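Local atomic coordinates of 2-dehydropantoate 2-reductase (Geobacter metallireducens, PDB entry 3HN2), a protein that probably catalyses the NADPH-dependent reduction of ketopantoate to pantoic acid, the second step from 3-methyl-2-oxobutanoate to (R)-pantoate in pantothenate biosynthesis. Residues 274-279 against 291-296; 186-191 against 219-224. All blocks are in the same frame, centred on the assembly; numbering follows the deposited sequence.

Overall arrangement
The chain begins with a Rossmann-type region, which probably binds NADPH, and then enters the helical C-terminal region, where both contacts lie. Interaction 2 comes first. It joins helix 179-200 to helix 211-229 and closes a loop of 27 residues, most of them helical. Interaction 1 follows and joins helix 271-284 to helix 290-302 across only 11 residues. The two loops are in series, so neither nests in nor crosses the other. The centres of interactions 1 and 2 lie about 10 Å apart, and the two touch directly. E223 of interaction 2 forms a salt bridge with R291 of interaction 1, and I191 packs against I274 and F275. The contacts thus tie four helices together.

Interaction 1. Residues 274-279 against 291-296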
ATOM      1  N   ILE A 274      -4.805  -7.239  21.175  1.00 36.10           N
ATOM      2  CA  ILE A 274      -3.771  -6.559  20.388  1.00 38.67           C
ATOM      3  C   ILE A 274      -2.572  -6.096  21.243  1.00 41.66           C
ATOM      4  O   ILE A 274      -1.417  -6.223  20.819  1.00 36.38           O
ATOM      5  CB  ILE A 274      -4.367  -5.390  19.537  1.00 42.07           C
ATOM      6  CG1 ILE A 274      -5.408  -5.926  18.545  1.00 37.43           C
ATOM      7  CG2 ILE A 274      -3.281  -4.643  18.769  1.00 36.44           C
ATOM      8  CD1 ILE A 274      -6.361  -4.864  18.013  1.00 50.93           C
ATOM      9  N   PHE A 275      -2.843  -5.602  22.452  1.00 46.45           N
ATOM     10  CA  PHE A 275      -1.808  -4.958  23.269  1.00 43.88           C
ATOM     11  C   PHE A 275      -1.429  -5.703  24.545  1.00 47.28           C
ATOM     12  O   PHE A 275      -0.252  -5.981  24.768  1.00 51.76           O
ATOM     13  CB  PHE A 275      -2.227  -3.539  23.649  1.00 44.21           C
ATOM     14  CG  PHE A 275      -2.275  -2.583  22.502  1.00 42.94           C
ATOM     15  CD1 PHE A 275      -1.171  -1.797  22.194  1.00 43.80           C
ATOM     16  CD2 PHE A 275      -3.435  -2.430  21.753  1.00 59.59           C
ATOM     17  CE1 PHE A 275      -1.219  -0.882  21.147  1.00 46.92           C
ATOM     18  CE2 PHE A 275      -3.489  -1.523  20.694  1.00 56.09           C
ATOM     19  CZ  PHE A 275      -2.377  -0.753  20.393  1.00 40.32           C
ATOM     20  N   ARG A 276      -2.411  -6.002  25.392  1.00 48.27           N
ATOM     21  CA  ARG A 276      -2.110  -6.522  26.734  1.00 47.71           C
ATOM     22  C   ARG A 276      -1.601  -7.964  26.735  1.00 46.29           C
ATOM     23  O   ARG A 276      -0.732  -8.309  27.538  1.00 39.41           O
ATOM     24  CB  ARG A 276      -3.285  -6.330  27.701  1.00 41.60           C
ATOM     25  CG  ARG A 276      -3.507  -4.878  28.135  1.00 31.29           C
ATOM     26  CD  ARG A 276      -2.354  -4.371  29.001  1.00 52.11           C
ATOM     27  NE  ARG A 276      -2.470  -2.954  29.342  1.00 40.55           N
ATOM     28  CZ  ARG A 276      -1.473  -2.219  29.830  1.00 54.76           C
ATOM     29  NH1 ARG A 276      -0.288  -2.777  30.038  1.00 40.18           N
ATOM     30  NH2 ARG A 276      -1.657  -0.926  30.111  1.00 28.62           N
ATOM     31  N   THR A 277      -2.122  -8.774  25.813  1.00 48.04           N
ATOM     32  CA  THR A 277      -1.658 -10.158  25.603  1.00 45.71           C
ATOM     33  C   THR A 277      -0.210 -10.243  25.065  1.00 45.68           C
ATOM     34  O   THR A 277       0.591 -10.991  25.633  1.00 46.41           O
ATOM     35  CB  THR A 277      -2.654 -10.999  24.728  1.00 36.61           C
ATOM     36  OG1 THR A 277      -3.977 -10.909  25.272  1.00 41.01           O
ATOM     37  CG2 THR A 277      -2.244 -12.450  24.670  1.00 50.83           C
ATOM     38  N   PRO A 278       0.131  -9.513  23.968  1.00 40.37           N
ATOM     39  CA  PRO A 278       1.545  -9.472  23.583  1.00 39.25           C
ATOM     40  C   PRO A 278       2.482  -8.924  24.649  1.00 45.97           C
ATOM     41  O   PRO A 278       3.560  -9.492  24.841  1.00 51.06           O
ATOM     42  CB  PRO A 278       1.540  -8.561  22.354  1.00 43.26           C
ATOM     43  CG  PRO A 278       0.224  -8.802  21.766  1.00 45.63           C
ATOM     44  CD  PRO A 278      -0.679  -8.806  22.962  1.00 38.00           C
ATOM     45  N   LEU A 279       2.077  -7.853  25.335  1.00 50.60           N
ATOM     46  CA  LEU A 279       2.866  -7.286  26.436  1.00 45.12           C
ATOM     47  C   LEU A 279       3.070  -8.330  27.530  1.00 37.58           C
ATOM     48  O   LEU A 279       4.177  -8.456  28.054  1.00 37.99           O
ATOM     49  CB  LEU A 279       2.225  -6.014  27.006  1.00 25.61           C
ATOM     50  CG  LEU A 279       2.483  -4.691  26.284  1.00 70.60           C
ATOM     51  CD1 LEU A 279       1.465  -3.625  26.684  1.00 73.03           C
ATOM     52  CD2 LEU A 279       3.893  -4.198  26.535  1.00 71.37           C
ATOM     53  N   ARG A 291       7.060   1.506  25.144  1.00 46.08           N
ATOM     54  CA  ARG A 291       6.193   2.247  24.231  1.00 38.26           C
ATOM     55  C   ARG A 291       4.849   1.558  24.048  1.00 27.32           C
ATOM     56  O   ARG A 291       3.785   2.206  24.139  1.00  8.23           O
ATOM     57  CB  ARG A 291       6.891   2.509  22.889  1.00 36.77           C
ATOM     58  CG  ARG A 291       7.976   3.581  22.978  1.00 53.31           C
ATOM     59  CD  ARG A 291       8.687   3.824  21.635  1.00 40.35           C
ATOM     60  NE  ARG A 291      10.058   4.298  21.840  1.00 26.74           N
ATOM     61  CZ  ARG A 291      11.117   3.512  22.042  1.00 37.33           C
ATOM     62  NH1 ARG A 291      10.992   2.189  22.071  1.00 57.77           N
ATOM     63  NH2 ARG A 291      12.312   4.048  22.226  1.00 17.14           N
ATOM     64  N   VAL A 292       4.891   0.236  23.839  1.00 25.70           N
ATOM     65  CA  VAL A 292       3.658  -0.566  23.755  1.00 10.86           C
ATOM     66  C   VAL A 292       2.863  -0.375  25.043  1.00  2.00           C
ATOM     67  O   VAL A 292       1.638  -0.203  25.003  1.00  7.20           O
ATOM     68  CB  VAL A 292       3.915  -2.062  23.400  1.00 35.01           C
ATOM     69  CG1 VAL A 292       2.612  -2.754  23.031  1.00 38.70           C
ATOM     70  CG2 VAL A 292       4.913  -2.198  22.223  1.00 14.85           C
ATOM     71  N   GLU A 293       3.569  -0.238  26.158  1.00  2.00           N
ATOM     72  CA  GLU A 293       2.920  -0.140  27.462  1.00 25.88           C
ATOM     73  C   GLU A 293       2.223   1.165  27.640  1.00 32.84           C
ATOM     74  O   GLU A 293       1.045   1.195  27.987  1.00 51.37           O
ATOM     75  CB  GLU A 293       3.906  -0.350  28.611  1.00 35.52           C
ATOM     76  CG  GLU A 293       3.720  -1.691  29.310  1.00 51.14           C
ATOM     77  CD  GLU A 293       4.282  -1.705  30.717  1.00 68.51           C
ATOM     78  OE1 GLU A 293       3.828  -0.894  31.551  1.00 66.24           O
ATOM     79  OE2 GLU A 293       5.170  -2.539  30.990  1.00 95.00           O
ATOM     80  N   MET A 294       2.964   2.239  27.389  1.00 42.43           N
ATOM     81  CA  MET A 294       2.431   3.580  27.409  1.00 34.04           C
ATOM     82  C   MET A 294       1.221   3.668  26.485  1.00 37.78           C
ATOM     83  O   MET A 294       0.164   4.143  26.906  1.00 39.44           O
ATOM     84  CB  MET A 294       3.518   4.559  26.983  1.00 44.42           C
ATOM     85  CG  MET A 294       3.152   6.000  27.165  1.00 25.66           C
ATOM     86  SD  MET A 294       4.591   7.038  26.984  1.00 40.06           S
ATOM     87  CE  MET A 294       3.748   8.583  26.674  1.00 12.45           C
ATOM     88  N   LEU A 295       1.365   3.156  25.258  1.00 29.21           N
ATOM     89  CA  LEU A 295       0.263   3.124  24.290  1.00 24.69           C
ATOM     90  C   LEU A 295      -0.981   2.388  24.800  1.00 31.55           C
ATOM     91  O   LEU A 295      -2.069   2.973  24.841  1.00 31.31           O
ATOM     92  CB  LEU A 295       0.735   2.531  22.964  1.00 32.85           C
ATOM     93  CG  LEU A 295      -0.102   2.785  21.700  1.00 38.44           C
ATOM     94  CD1 LEU A 295      -0.737   4.167  21.690  1.00 34.01           C
ATOM     95  CD2 LEU A 295       0.782   2.606  20.478  1.00 30.37           C
ATOM     96  N   ALA A 296      -0.816   1.126  25.206  1.00 26.86           N
ATOM     97  CA  ALA A 296      -1.921   0.328  25.746  1.00 24.33           C
ATOM     98  C   ALA A 296      -2.667   1.088  26.828  1.00 26.04           C
ATOM     99  O   ALA A 296      -3.905   1.174  26.796  1.00 21.20           O
ATOM    100  CB  ALA A 296      -1.402  -1.020  26.304  1.00 35.65           C
TER
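Segments 274-279 and 291-296 lie on the last two helices of the C-terminal helical region and run roughly antiparallel, at 143°. F275 comes first. Its CG lies anti to the carbonyl carbon, which puts the ring against the side chains of the other helix. CB of F275 meets CB of A296 at 3.8 Å. CG1 of V292 sits at the ring edge, near CD1, and CE1 of F275 touches CG of L295 at 3.9 Å. R276 is next. Its chain bends at chi2 (-67°), and one face of the guanidinium lies over CB of A296, which is 3.7 Å from CZ of R276. The charge is answered elsewhere: NH2 forms a salt bridge with E300. E293 is near, but its OE1 stays 4.8 Å from NH1 of R276. P278 turns to W184 and L187 of helix 179-200. L279 and V292 lie alongside each other, pointing opposite ways. CG of L279 is 3.8 Å from CG1 of V292, while CD2 of L279 reaches CG of E293 at 3.7 Å. CD1 of L279 also touches CB of A296, so the A296 methyl meets F275, R276 and L279. The contact is therefore mainly apolar: it rests on shape and burial, with the charged groups at its margin.

Interaction 2. Residues 186-191 against 219-224; sequences KLVWNI and GIMLEV
This contact belongs to the helical C-terminal region of ketopantoate reductase, where helix 179-200 packs on helix 211-229. Segments 186-191 and 219-224 run roughly antiparallel, at 146°. The segment axes approach to 8.9 Å, and every touching residue is buried. V224 has the largest share. Its CG1, anti to the backbone N, points at the backbone of the other helix and lies 3.7 Å from N of V188. The same methyl meets CG2 of V188 and CB of L187. The other branch, CG2 of V224, turns to CD1 of I191 at 3.9 Å. One turn earlier, I220 meets I191 methyl to methyl, CG2 of I220 to CG2 of I191 at 3.8 Å. M221 lies nearly perpendicular to V188. Its chain is extended beyond CG (chi2 -165°, chi3 177°), which carries CE of M221 to the carbonyl O of V188, at 3.3 Å. SD of M221 lies 3.9 Å from CG1 of V188. The side chain also touches F193 and, on helix 241-249, V242 and M245. An alanine in place of M221 would remove CG, SD and CE and would probably loosen the packing on V188 and between these three helices. Such antiparallel helix packing is consistent with the all-helical C-terminal domain of the ketopantoate reductase family, related to that of 6-phosphogluconate dehydrogenase.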
ATOM      1  N   LYS A 186       1.968  -9.491  11.896  1.00 55.71           N
ATOM      2  CA  LYS A 186       0.848  -8.560  11.750  1.00 53.53           C
ATOM      3  C   LYS A 186       0.748  -7.601  12.931  1.00 54.89           C
ATOM      4  O   LYS A 186       0.227  -6.494  12.789  1.00 59.86           O
ATOM      5  CB  LYS A 186      -0.478  -9.300  11.572  1.00 51.87           C
ATOM      6  CG  LYS A 186      -1.480  -8.507  10.748  1.00 58.15           C
ATOM      7  CD  LYS A 186      -2.913  -8.802  11.141  1.00 77.22           C
ATOM      8  CE  LYS A 186      -3.855  -7.792  10.507  1.00 79.73           C
ATOM      9  NZ  LYS A 186      -5.287  -8.113  10.753  1.00 82.16           N
ATOM     10  N   LEU A 187       1.244  -8.038  14.090  1.00 53.82           N
ATOM     11  CA  LEU A 187       1.320  -7.200  15.292  1.00 42.56           C
ATOM     12  C   LEU A 187       2.287  -6.033  15.117  1.00 40.79           C
ATOM     13  O   LEU A 187       2.098  -4.979  15.718  1.00 46.45           O
ATOM     14  CB  LEU A 187       1.711  -8.040  16.519  1.00 31.12           C
ATOM     15  CG  LEU A 187       0.674  -8.384  17.602  1.00 37.04           C
ATOM     16  CD1 LEU A 187      -0.784  -8.150  17.179  1.00 11.10           C
ATOM     17  CD2 LEU A 187       0.862  -9.823  18.128  1.00 31.81           C
ATOM     18  N   VAL A 188       3.314  -6.231  14.290  1.00 42.88           N
ATOM     19  CA  VAL A 188       4.254  -5.173  13.931  1.00 44.41           C
ATOM     20  C   VAL A 188       3.541  -4.011  13.227  1.00 46.31           C
ATOM     21  O   VAL A 188       3.957  -2.862  13.345  1.00 39.88           O
ATOM     22  CB  VAL A 188       5.429  -5.710  13.073  1.00 44.24           C
ATOM     23  CG1 VAL A 188       6.318  -4.565  12.539  1.00 54.82           C
ATOM     24  CG2 VAL A 188       6.272  -6.659  13.886  1.00 26.27           C
ATOM     25  N   TRP A 189       2.453  -4.317  12.525  1.00 45.35           N
ATOM     26  CA  TRP A 189       1.653  -3.285  11.881  1.00 45.33           C
ATOM     27  C   TRP A 189       0.526  -2.786  12.780  1.00 47.04           C
ATOM     28  O   TRP A 189       0.283  -1.567  12.867  1.00 34.55           O
ATOM     29  CB  TRP A 189       1.070  -3.779  10.551  1.00 38.71           C
ATOM     30  CG  TRP A 189       0.528  -2.650   9.756  1.00 43.96           C
ATOM     31  CD1 TRP A 189       1.215  -1.872   8.860  1.00 32.31           C
ATOM     32  CD2 TRP A 189      -0.804  -2.123   9.809  1.00 45.86           C
ATOM     33  NE1 TRP A 189       0.384  -0.915   8.339  1.00 22.24           N
ATOM     34  CE2 TRP A 189      -0.855  -1.030   8.909  1.00 24.96           C
ATOM     35  CE3 TRP A 189      -1.959  -2.469  10.525  1.00 22.40           C
ATOM     36  CZ2 TRP A 189      -2.018  -0.284   8.702  1.00 21.40           C
ATOM     37  CZ3 TRP A 189      -3.125  -1.720  10.327  1.00 26.30           C
ATOM     38  CH2 TRP A 189      -3.141  -0.638   9.420  1.00 48.16           C
ATOM     39  N   ASN A 190      -0.170  -3.736  13.414  1.00 29.97           N
ATOM     40  CA  ASN A 190      -1.392  -3.457  14.174  1.00 27.07           C
ATOM     41  C   ASN A 190      -1.173  -2.641  15.430  1.00 31.62           C
ATOM     42  O   ASN A 190      -2.080  -1.961  15.888  1.00 44.90           O
ATOM     43  CB  ASN A 190      -2.103  -4.766  14.567  1.00 44.66           C
ATOM     44  CG  ASN A 190      -3.240  -5.137  13.624  1.00 53.90           C
ATOM     45  OD1 ASN A 190      -3.392  -4.566  12.537  1.00 41.96           O
ATOM     46  ND2 ASN A 190      -4.042  -6.111  14.038  1.00 64.40           N
ATOM     47  N   ILE A 191       0.019  -2.724  16.009  1.00 28.64           N
ATOM     48  CA  ILE A 191       0.271  -2.023  17.261  1.00 28.24           C
ATOM     49  C   ILE A 191       0.505  -0.508  17.066  1.00 33.21           C
ATOM     50  O   ILE A 191      -0.258   0.271  17.640  1.00 30.45           O
ATOM     51  CB  ILE A 191       1.289  -2.765  18.177  1.00 28.51           C
ATOM     52  CG1 ILE A 191       0.629  -4.039  18.739  1.00 40.41           C
ATOM     53  CG2 ILE A 191       1.761  -1.871  19.312  1.00 36.42           C
ATOM     54  CD1 ILE A 191       1.520  -4.905  19.615  1.00 25.98           C
ATOM     55  N   GLY A 219      10.255   2.843  16.602  1.00 38.46           N
ATOM     56  CA  GLY A 219      10.572   2.387  17.948  1.00 25.52           C
ATOM     57  C   GLY A 219       9.548   1.412  18.494  1.00 38.78           C
ATOM     58  O   GLY A 219       9.915   0.380  19.073  1.00 35.44           O
ATOM     59  N   ILE A 220       8.270   1.739  18.302  1.00 31.54           N
ATOM     60  CA  ILE A 220       7.168   0.857  18.675  1.00 43.49           C
ATOM     61  C   ILE A 220       7.330  -0.489  17.968  1.00 46.45           C
ATOM     62  O   ILE A 220       7.271  -1.548  18.606  1.00 47.46           O
ATOM     63  CB  ILE A 220       5.794   1.488  18.341  1.00 45.22           C
ATOM     64  CG1 ILE A 220       5.510   2.667  19.270  1.00 43.90           C
ATOM     65  CG2 ILE A 220       4.665   0.458  18.470  1.00 50.18           C
ATOM     66  CD1 ILE A 220       4.432   3.615  18.746  1.00 64.00           C
ATOM     67  N   MET A 221       7.573  -0.419  16.658  1.00 40.37           N
ATOM     68  CA  MET A 221       7.800  -1.584  15.815  1.00 29.38           C
ATOM     69  C   MET A 221       8.959  -2.468  16.256  1.00 42.61           C
ATOM     70  O   MET A 221       8.805  -3.695  16.337  1.00 35.33           O
ATOM     71  CB  MET A 221       8.011  -1.158  14.380  1.00 19.58           C
ATOM     72  CG  MET A 221       6.722  -0.842  13.677  1.00 14.43           C
ATOM     73  SD  MET A 221       6.961  -0.783  11.901  1.00 20.50           S
ATOM     74  CE  MET A 221       5.264  -0.494  11.458  1.00  2.00           C
ATOM     75  N   LEU A 222      10.104  -1.848  16.555  1.00 35.47           N
ATOM     76  CA  LEU A 222      11.266  -2.582  17.075  1.00 40.19           C
ATOM     77  C   LEU A 222      11.012  -3.355  18.385  1.00 38.19           C
ATOM     78  O   LEU A 222      11.650  -4.378  18.629  1.00 39.56           O
ATOM     79  CB  LEU A 222      12.458  -1.649  17.254  1.00 20.51           C
ATOM     80  CG  LEU A 222      13.169  -1.221  15.970  1.00 48.81           C
ATOM     81  CD1 LEU A 222      13.903   0.124  16.132  1.00 28.82           C
ATOM     82  CD2 LEU A 222      14.111  -2.303  15.510  1.00 35.48           C
ATOM     83  N   GLU A 223      10.092  -2.857  19.209  1.00 34.27           N
ATOM     84  CA  GLU A 223       9.752  -3.474  20.482  1.00 50.43           C
ATOM     85  C   GLU A 223       8.943  -4.740  20.267  1.00 49.14           C
ATOM     86  O   GLU A 223       9.229  -5.767  20.873  1.00 52.08           O
ATOM     87  CB  GLU A 223       8.970  -2.500  21.364  1.00 55.80           C
ATOM     88  CG  GLU A 223       9.802  -1.367  21.942  1.00 57.38           C
ATOM     89  CD  GLU A 223       9.015  -0.476  22.889  1.00 70.41           C
ATOM     90  OE1 GLU A 223       7.888  -0.846  23.295  1.00 63.38           O
ATOM     91  OE2 GLU A 223       9.537   0.607  23.229  1.00 84.63           O
ATOM     92  N   VAL A 224       7.945  -4.643  19.387  1.00 50.07           N
ATOM     93  CA  VAL A 224       7.101  -5.764  18.974  1.00 43.58           C
ATOM     94  C   VAL A 224       7.934  -6.896  18.371  1.00 47.37           C
ATOM     95  O   VAL A 224       7.695  -8.073  18.666  1.00 53.28           O
ATOM     96  CB  VAL A 224       6.011  -5.301  17.971  1.00 46.49           C
ATOM     97  CG1 VAL A 224       5.114  -6.450  17.550  1.00 40.74           C
ATOM     98  CG2 VAL A 224       5.167  -4.187  18.575  1.00 56.98           C
TER